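Predicted phosphatase, HAD family (Clostridium acetobutylicum, PDB 3MC1) is a predicted phosphatase of the haloacid dehalogenase (HAD) superfamily that probably hydrolyses phosphate esters, its substrate not established. Local coordinates at residues Y6-L11 with D160-I165. Residues are numbered along the deposited sequence; the frame is centred on the assembly and turned at random.
Sequences YVLFDL and DDAIMI. With NA (sodium ion), chain C.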
# COMPACT_ATOMS: atom_id res chain seq x y z
N TYR A 6 8.26 -14.51 -7.04
CA TYR A 6 7.53 -13.70 -6.07
C TYR A 6 6.99 -12.39 -6.60
O TYR A 6 7.63 -11.71 -7.40
CB TYR A 6 8.42 -13.42 -4.87
CG TYR A 6 8.70 -14.64 -4.02
CD1 TYR A 6 7.91 -14.92 -2.90
CD2 TYR A 6 9.78 -15.48 -4.30
CE1 TYR A 6 8.20 -16.02 -2.08
CE2 TYR A 6 10.07 -16.57 -3.49
CZ TYR A 6 9.28 -16.84 -2.38
OH TYR A 6 9.58 -17.91 -1.57
N VAL A 7 5.79 -12.05 -6.14
CA VAL A 7 5.13 -10.82 -6.54
C VAL A 7 4.66 -10.12 -5.25
O VAL A 7 3.79 -10.63 -4.54
CB VAL A 7 3.90 -11.10 -7.43
CG1 VAL A 7 3.28 -9.79 -7.87
CG2 VAL A 7 4.29 -11.96 -8.66
N LEU A 8 5.27 -8.98 -4.94
CA LEU A 8 4.89 -8.19 -3.76
C LEU A 8 3.91 -7.10 -4.19
O LEU A 8 4.06 -6.48 -5.24
CB LEU A 8 6.13 -7.56 -3.12
CG LEU A 8 6.96 -8.43 -2.17
CD1 LEU A 8 7.52 -9.65 -2.90
CD2 LEU A 8 8.09 -7.60 -1.55
N PHE A 9 2.88 -6.87 -3.37
CA PHE A 9 1.84 -5.89 -3.65
C PHE A 9 1.68 -4.94 -2.47
O PHE A 9 1.80 -5.36 -1.31
CB PHE A 9 0.47 -6.55 -3.80
CG PHE A 9 0.32 -7.46 -5.01
CD1 PHE A 9 -0.24 -6.97 -6.19
CD2 PHE A 9 0.65 -8.81 -4.93
CE1 PHE A 9 -0.48 -7.84 -7.28
CE2 PHE A 9 0.43 -9.67 -6.00
CZ PHE A 9 -0.14 -9.19 -7.18
N ASP A 10 1.40 -3.67 -2.76
CA ASP A 10 1.10 -2.75 -1.67
C ASP A 10 -0.38 -3.05 -1.46
O ASP A 10 -0.98 -3.79 -2.25
CB ASP A 10 1.31 -1.30 -2.07
CG ASP A 10 1.03 -0.34 -0.93
OD1 ASP A 10 1.36 -0.68 0.24
OD2 ASP A 10 0.47 0.75 -1.18
N LEU A 11 -0.99 -2.49 -0.41
CA LEU A 11 -2.40 -2.75 -0.13
C LEU A 11 -3.34 -1.65 -0.63
O LEU A 11 -4.06 -1.85 -1.60
CB LEU A 11 -2.59 -2.98 1.38
CG LEU A 11 -4.00 -3.26 1.92
CD1 LEU A 11 -4.74 -4.31 1.09
CD2 LEU A 11 -3.87 -3.76 3.36
N ASP A 160 16.45 -10.93 -7.61
CA ASP A 160 16.24 -11.39 -8.98
C ASP A 160 15.10 -12.40 -9.08
O ASP A 160 14.92 -13.05 -10.11
CB ASP A 160 17.54 -12.00 -9.52
CG ASP A 160 17.91 -13.30 -8.83
OD1 ASP A 160 17.51 -13.50 -7.66
OD2 ASP A 160 18.63 -14.12 -9.44
N ASP A 161 14.32 -12.51 -8.01
CA ASP A 161 13.21 -13.46 -7.99
C ASP A 161 11.89 -12.81 -7.57
O ASP A 161 10.95 -13.50 -7.18
CB ASP A 161 13.56 -14.61 -7.06
CG ASP A 161 12.64 -15.80 -7.23
OD1 ASP A 161 12.26 -16.09 -8.39
OD2 ASP A 161 12.32 -16.46 -6.23
N ALA A 162 11.81 -11.49 -7.65
CA ALA A 162 10.60 -10.80 -7.23
C ALA A 162 10.44 -9.43 -7.86
O ALA A 162 11.40 -8.83 -8.32
CB ALA A 162 10.58 -10.68 -5.72
N ILE A 163 9.20 -8.95 -7.86
CA ILE A 163 8.87 -7.63 -8.38
C ILE A 163 7.93 -6.95 -7.37
O ILE A 163 7.31 -7.62 -6.55
CB ILE A 163 8.15 -7.71 -9.74
CG1 ILE A 163 6.82 -8.45 -9.58
CG2 ILE A 163 9.04 -8.45 -10.76
CD1 ILE A 163 5.89 -8.30 -10.79
N MSE A 164 7.83 -5.63 -7.44
CA MSE A 164 6.97 -4.87 -6.54
C MSE A 164 5.88 -4.16 -7.32
O MSE A 164 6.15 -3.51 -8.32
CB MSE A 164 7.82 -3.85 -5.77
CG MSE A 164 7.03 -2.93 -4.85
SE MSE A 164 6.14 -3.87 -3.42
CE MSE A 164 4.91 -2.47 -2.86
N ILE A 165 4.63 -4.31 -6.88
CA ILE A 165 3.50 -3.66 -7.53
C ILE A 165 2.94 -2.59 -6.58
O ILE A 165 2.60 -2.90 -5.43
CB ILE A 165 2.36 -4.67 -7.86
CG1 ILE A 165 2.75 -5.61 -9.02
CG2 ILE A 165 1.13 -3.90 -8.35
CD1 ILE A 165 4.08 -6.25 -8.89
NA NA C . -0.59 2.30 -2.15
O HOH W 1 -1.95 4.24 -2.20
O HOH W 2 1.38 3.24 -1.79
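The selenium of selenomethionine Met164 rests on Leu8 CB at 3.7 Å; the bend at chi2 (63°) turns SE toward the neighbouring strand, and methyl CE reaches Asp10 CB. Helix 144-155 packs over Leu8 and Met164 through Ile148. On the same face of the sheet, at the N-terminal end of the strands, Tyr6 CB abuts Ala162 CB (3.6 Å). Asp161, just before strand 162-165, brings OD2 to the edge of the Tyr6 ring, 3.3 Å from Tyr6 CD2, its carboxylate plane turned 86° from the ring; OD1 of the same group accepts from Asn5 N. On the other face, CG1 of Val7, anti to the backbone N (chi1 -177°), meets Ile165 CD1 at 3.8 Å. The Val7 side chain lies alongside that of Ile163, pointing the same way, while Phe9 runs beside Ile165 with Phe9 CD1 3.9 Å from Ile165 CB. A five-bond parallel ladder joins the backbones, from Tyr6 N on Asp161 O to Asp10 N on Ile165 O (3.0 Å). Past the strand end, Asp10 OD2 binds the sodium ion at 2.1 Å, with Asp12 O, Asp167 OD1 and two waters completing the site. Asp10 OD1 is hydrogen-bonded to Thr109. Adjacent parallel strands whose C-terminal ends bring aspartates to one cation are characteristic of the HAD Rossmann-like core; Asp10 and Asp12 fit its DxDx(T/V) motif.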